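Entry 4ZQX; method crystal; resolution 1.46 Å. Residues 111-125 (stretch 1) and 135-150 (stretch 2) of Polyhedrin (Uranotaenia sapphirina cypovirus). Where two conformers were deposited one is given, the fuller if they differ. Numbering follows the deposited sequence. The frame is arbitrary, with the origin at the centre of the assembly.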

# COMPACT_ATOMS: atom_id res chain seq x y z
N ASP A 111 -15.16 8.06 -15.32
CA ASP A 111 -14.83 8.42 -16.70
C ASP A 111 -14.75 7.12 -17.50
O ASP A 111 -13.70 6.45 -17.54
CB ASP A 111 -13.50 9.17 -16.78
CG ASP A 111 -13.22 9.68 -18.19
OD1 ASP A 111 -13.90 9.24 -19.15
OD2 ASP A 111 -12.33 10.54 -18.34
N TRP A 112 -15.86 6.75 -18.13
CA TRP A 112 -15.92 5.48 -18.86
C TRP A 112 -15.02 5.46 -20.08
O TRP A 112 -14.69 4.38 -20.58
CB TRP A 112 -17.37 5.16 -19.26
CG TRP A 112 -18.31 5.20 -18.09
CD1 TRP A 112 -19.25 6.15 -17.84
CD2 TRP A 112 -18.38 4.26 -17.02
NE1 TRP A 112 -19.90 5.86 -16.66
CE2 TRP A 112 -19.39 4.71 -16.14
CE3 TRP A 112 -17.69 3.09 -16.72
CZ2 TRP A 112 -19.73 4.02 -14.98
CZ3 TRP A 112 -18.03 2.40 -15.55
CH2 TRP A 112 -19.06 2.87 -14.70
N ASN A 113 -14.61 6.62 -20.58
CA ASN A 113 -13.66 6.66 -21.68
C ASN A 113 -12.25 6.20 -21.28
O ASN A 113 -11.46 5.75 -22.12
CB ASN A 113 -13.56 8.07 -22.23
CG ASN A 113 -14.71 8.43 -23.14
OD1 ASN A 113 -15.77 8.84 -22.68
ND2 ASN A 113 -14.49 8.29 -24.45
N LYS A 114 -11.93 6.32 -20.00
CA LYS A 114 -10.54 6.18 -19.56
C LYS A 114 -10.32 5.12 -18.49
O LYS A 114 -9.18 4.85 -18.10
CB LYS A 114 -9.99 7.53 -19.05
CG LYS A 114 -9.85 8.63 -20.14
CD LYS A 114 -9.03 8.22 -21.37
CE LYS A 114 -7.61 7.82 -21.06
NZ LYS A 114 -6.70 8.98 -20.82
N ALA A 115 -11.40 4.51 -18.00
CA ALA A 115 -11.25 3.42 -17.04
C ALA A 115 -10.48 2.29 -17.71
O ALA A 115 -10.82 1.89 -18.83
CB ALA A 115 -12.59 2.95 -16.55
N SER A 116 -9.43 1.79 -17.05
CA SER A 116 -8.63 0.72 -17.64
C SER A 116 -8.51 -0.48 -16.73
O SER A 116 -8.32 -0.35 -15.53
CB SER A 116 -7.24 1.24 -18.03
OG SER A 116 -6.54 1.71 -16.90
N ILE A 117 -8.66 -1.67 -17.32
CA ILE A 117 -8.54 -2.92 -16.59
C ILE A 117 -7.46 -3.72 -17.30
O ILE A 117 -7.63 -4.11 -18.45
CB ILE A 117 -9.87 -3.70 -16.58
CG1 ILE A 117 -10.97 -2.87 -15.92
CG2 ILE A 117 -9.71 -5.05 -15.87
CD1 ILE A 117 -12.37 -3.46 -16.07
N ASP A 118 -6.35 -3.93 -16.62
CA ASP A 118 -5.19 -4.57 -17.21
C ASP A 118 -4.93 -5.89 -16.48
O ASP A 118 -4.61 -5.90 -15.29
CB ASP A 118 -4.00 -3.60 -17.08
CG ASP A 118 -2.73 -4.08 -17.79
OD1 ASP A 118 -2.78 -5.03 -18.60
OD2 ASP A 118 -1.68 -3.45 -17.52
N ILE A 119 -5.10 -7.00 -17.20
CA ILE A 119 -4.80 -8.33 -16.68
C ILE A 119 -3.34 -8.64 -17.03
O ILE A 119 -2.99 -8.75 -18.22
CB ILE A 119 -5.70 -9.38 -17.31
CG1 ILE A 119 -7.17 -8.99 -17.15
CG2 ILE A 119 -5.44 -10.75 -16.68
CD1 ILE A 119 -7.62 -8.78 -15.74
N ARG A 120 -2.52 -8.75 -15.98
CA ARG A 120 -1.06 -8.82 -16.12
C ARG A 120 -0.57 -10.21 -15.73
O ARG A 120 -1.34 -11.03 -15.27
CB ARG A 120 -0.38 -7.75 -15.25
CG ARG A 120 -0.85 -6.33 -15.57
CD ARG A 120 -0.26 -5.28 -14.66
NE ARG A 120 1.18 -5.09 -14.84
CZ ARG A 120 1.73 -4.30 -15.76
NH1 ARG A 120 0.97 -3.62 -16.62
NH2 ARG A 120 3.05 -4.18 -15.82
N GLY A 121 0.72 -10.47 -15.95
CA GLY A 121 1.29 -11.79 -15.73
C GLY A 121 1.45 -12.16 -14.27
O GLY A 121 1.18 -11.36 -13.36
N PRO A 122 1.89 -13.40 -14.03
CA PRO A 122 1.88 -13.94 -12.66
C PRO A 122 2.87 -13.26 -11.72
O PRO A 122 2.75 -13.45 -10.50
CB PRO A 122 2.26 -15.41 -12.86
CG PRO A 122 2.80 -15.51 -14.25
CD PRO A 122 2.24 -14.40 -15.05
N THR A 123 3.81 -12.50 -12.25
CA THR A 123 4.74 -11.74 -11.40
C THR A 123 4.62 -10.23 -11.62
O THR A 123 5.48 -9.47 -11.18
CB THR A 123 6.21 -12.18 -11.58
OG1 THR A 123 6.65 -11.94 -12.92
CG2 THR A 123 6.37 -13.65 -11.24
N GLY A 124 3.54 -9.82 -12.28
CA GLY A 124 3.18 -8.42 -12.40
C GLY A 124 3.63 -7.72 -13.67
O GLY A 124 3.46 -6.51 -13.81
N LEU A 125 4.23 -8.47 -14.60
CA LEU A 125 4.68 -7.87 -15.85
C LEU A 125 3.55 -7.82 -16.86
O LEU A 125 2.60 -8.59 -16.75
CB LEU A 125 5.80 -8.70 -16.46
CG LEU A 125 7.07 -8.89 -15.65
CD1 LEU A 125 8.07 -9.66 -16.49
CD2 LEU A 125 7.63 -7.58 -15.24
N LEU A 135 10.06 -5.16 -21.95
CA LEU A 135 8.75 -4.90 -22.56
C LEU A 135 7.65 -4.93 -21.52
O LEU A 135 6.74 -5.76 -21.57
CB LEU A 135 8.45 -5.94 -23.64
CG LEU A 135 9.40 -5.99 -24.84
CD1 LEU A 135 9.04 -7.14 -25.77
CD2 LEU A 135 9.37 -4.68 -25.61
N ASP A 136 7.74 -4.01 -20.57
CA ASP A 136 6.83 -3.95 -19.44
C ASP A 136 6.34 -2.50 -19.34
O ASP A 136 7.15 -1.56 -19.27
CB ASP A 136 7.57 -4.39 -18.17
CG ASP A 136 6.68 -4.41 -16.94
OD1 ASP A 136 5.53 -4.89 -17.01
OD2 ASP A 136 7.15 -3.93 -15.87
N ARG A 137 5.03 -2.32 -19.37
CA ARG A 137 4.43 -0.98 -19.46
C ARG A 137 3.07 -1.01 -18.79
O ARG A 137 2.61 -2.07 -18.38
CB ARG A 137 4.34 -0.51 -20.92
CG ARG A 137 3.70 -1.50 -21.89
CD ARG A 137 2.18 -1.41 -21.96
NE ARG A 137 1.72 -0.06 -22.28
CZ ARG A 137 1.69 0.47 -23.50
NH1 ARG A 137 2.06 -0.23 -24.57
NH2 ARG A 137 1.27 1.72 -23.65
N ILE A 138 2.44 0.15 -18.65
CA ILE A 138 1.10 0.22 -18.07
C ILE A 138 0.14 0.78 -19.13
O ILE A 138 0.57 1.32 -20.16
CB ILE A 138 1.03 1.07 -16.78
CG1 ILE A 138 1.26 2.56 -17.06
CG2 ILE A 138 2.05 0.55 -15.76
CD1 ILE A 138 0.94 3.46 -15.87
N ARG A 139 -1.15 0.62 -18.87
CA ARG A 139 -2.20 1.19 -19.70
C ARG A 139 -2.07 0.85 -21.18
O ARG A 139 -2.05 1.74 -22.01
CB ARG A 139 -2.28 2.71 -19.47
CG ARG A 139 -2.72 3.04 -18.07
CD ARG A 139 -2.87 4.52 -17.79
NE ARG A 139 -1.61 5.25 -17.80
CZ ARG A 139 -1.44 6.43 -17.19
NH1 ARG A 139 -2.45 6.99 -16.53
NH2 ARG A 139 -0.25 7.04 -17.24
N PRO A 140 -1.98 -0.44 -21.50
CA PRO A 140 -1.97 -0.82 -22.91
C PRO A 140 -3.32 -0.49 -23.56
O PRO A 140 -4.33 -0.43 -22.86
CB PRO A 140 -1.75 -2.33 -22.88
CG PRO A 140 -2.32 -2.75 -21.58
CD PRO A 140 -2.02 -1.62 -20.62
N PRO A 141 -3.34 -0.27 -24.88
CA PRO A 141 -4.55 0.15 -25.58
C PRO A 141 -5.77 -0.73 -25.29
O PRO A 141 -6.88 -0.23 -25.22
CB PRO A 141 -4.16 0.04 -27.05
CG PRO A 141 -2.71 0.27 -27.07
CD PRO A 141 -2.19 -0.34 -25.80
N CYS A 142 -5.54 -2.03 -25.14
CA CYS A 142 -6.61 -3.01 -24.94
C CYS A 142 -7.30 -2.87 -23.60
O CYS A 142 -8.42 -3.34 -23.42
CB CYS A 142 -6.07 -4.45 -25.08
SG CYS A 142 -4.86 -5.00 -23.83
N SER A 143 -6.64 -2.24 -22.65
CA SER A 143 -7.14 -2.19 -21.28
C SER A 143 -8.32 -1.21 -21.12
O SER A 143 -9.06 -1.29 -20.15
CB SER A 143 -6.03 -1.84 -20.29
OG SER A 143 -5.57 -0.51 -20.47
N TYR A 144 -8.48 -0.29 -22.07
CA TYR A 144 -9.57 0.67 -22.01
C TYR A 144 -10.81 0.03 -22.61
O TYR A 144 -10.86 -0.20 -23.81
CB TYR A 144 -9.23 1.94 -22.81
CG TYR A 144 -8.04 2.70 -22.28
CD1 TYR A 144 -8.15 3.50 -21.15
CD2 TYR A 144 -6.81 2.62 -22.90
CE1 TYR A 144 -7.08 4.20 -20.66
CE2 TYR A 144 -5.72 3.32 -22.42
CZ TYR A 144 -5.86 4.09 -21.30
OH TYR A 144 -4.77 4.79 -20.82
N LYS A 145 -11.80 -0.28 -21.80
CA LYS A 145 -12.92 -1.09 -22.28
C LYS A 145 -14.00 -0.25 -22.95
O LYS A 145 -14.64 -0.71 -23.90
CB LYS A 145 -13.50 -1.95 -21.15
CG LYS A 145 -12.49 -2.84 -20.43
CD LYS A 145 -11.63 -3.64 -21.40
CE LYS A 145 -10.63 -4.50 -20.69
NZ LYS A 145 -9.84 -5.26 -21.70
N ARG A 146 -14.20 0.98 -22.46
CA ARG A 146 -15.17 1.91 -23.03
C ARG A 146 -16.55 1.26 -23.27
O ARG A 146 -17.19 0.85 -22.30
CB ARG A 146 -14.60 2.60 -24.29
CG ARG A 146 -13.25 3.26 -24.03
CD ARG A 146 -12.85 4.21 -25.14
NE ARG A 146 -11.40 4.33 -25.20
CZ ARG A 146 -10.61 3.49 -25.87
NH1 ARG A 146 -11.14 2.49 -26.58
NH2 ARG A 146 -9.30 3.65 -25.85
N ASN A 147 -17.01 1.16 -24.52
CA ASN A 147 -18.35 0.62 -24.76
C ASN A 147 -18.46 -0.91 -24.64
O ASN A 147 -19.54 -1.48 -24.84
CB ASN A 147 -18.92 1.12 -26.10
CG ASN A 147 -19.39 2.54 -26.00
OD1 ASN A 147 -20.48 2.81 -25.49
ND2 ASN A 147 -18.55 3.46 -26.44
N LYS A 148 -17.37 -1.56 -24.27
CA LYS A 148 -17.39 -2.98 -23.98
C LYS A 148 -17.79 -3.24 -22.51
O LYS A 148 -18.00 -4.39 -22.13
CB LYS A 148 -16.05 -3.63 -24.33
CG LYS A 148 -15.79 -3.68 -25.83
CD LYS A 148 -14.42 -4.21 -26.20
CE LYS A 148 -14.34 -4.42 -27.71
NZ LYS A 148 -12.96 -4.68 -28.17
N PHE A 149 -17.90 -2.19 -21.70
CA PHE A 149 -18.57 -2.32 -20.40
C PHE A 149 -20.04 -2.68 -20.61
O PHE A 149 -20.67 -2.22 -21.56
CB PHE A 149 -18.49 -1.02 -19.56
CG PHE A 149 -17.15 -0.79 -18.91
CD1 PHE A 149 -16.71 -1.62 -17.89
CD2 PHE A 149 -16.36 0.27 -19.28
CE1 PHE A 149 -15.49 -1.41 -17.28
CE2 PHE A 149 -15.14 0.50 -18.68
CZ PHE A 149 -14.70 -0.34 -17.67
N VAL A 150 -20.58 -3.47 -19.69
CA VAL A 150 -21.96 -3.93 -19.75
C VAL A 150 -22.76 -3.11 -18.72
O VAL A 150 -22.38 -3.03 -17.57
CB VAL A 150 -22.02 -5.43 -19.37
CG1 VAL A 150 -23.46 -5.92 -19.31
CG2 VAL A 150 -21.21 -6.26 -20.36
O HOH W 1 -12.65 2.43 -20.55
O HOH W 2 -7.51 -6.34 -20.27
O HOH W 3 -2.01 -0.90 -16.58
O HOH W 4 0.45 -4.13 -19.85
O HOH W 5 6.08 -5.01 -13.52

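The two stretches bury 837 Å² between them, and the residue most covered by the other stretch is Phe-149, whose side chain points toward stretch 1 and fills a hollow lined by Trp-112, Ala-115 and Ile-117. The edge of Trp-112 meets the face of Phe-149, with the six-membered ring and the Phe-149 ring at 69° and their centroids 5.5 Å apart; Trp-112 CE3 lies 4.0 Å from Phe-149 CD2. Farther round the same ring, Ala-115 CB sits 4.1 Å from Phe-149 CZ and Ile-117 CD1 3.9 Å from Phe-149 CE1, so three side chains of different size fit one aromatic ring at van der Waals distance.

Beyond this pocket the backbones come close. Ile-117 N donates a nearly straight hydrogen bond to Ser-143 O (2.9 Å, 166°), and the same oxygen receives a CA-H...O contact from Ser-116 CA at 3.2 Å. The side chain of Ser-143 also points toward stretch 1, its OG 3.4 Å from Ser-116 CB. Tyr-144 sets off sideways, but its end comes nearer: its ring presents an edge to Lys-114 O, 3.4 Å from Tyr-144 CE1, while Lys-114 CE packs 3.7 Å from that same carbon.

Two waters bridge the stretches. Water 1 donates to Trp-112 O (2.8 Å) and Ala-115 O (2.6 Å) and accepts from Arg-146 N (2.9 Å); water 3 joins Asp-118 OD2 (2.7 Å) to Arg-139 N (2.9 Å).

At the other end, Arg-120 is the projecting group. Its NH2 forms a salt bridge with Asp-136 OD1 (2.8 Å), and its NH1 donates to Arg-137 O (2.9 Å), which lies near the guanidinium plane. Within stretch 1, Arg-120 NH1 pairs with Asp-118 OD2 (2.8 Å) and Arg-120 NE bonds Gly-124 O (2.9 Å), so the guanidinium is bonded within its own stretch as well as across the contact. Leu-125 CD2 packs 3.7 Å from Asp-136 CG.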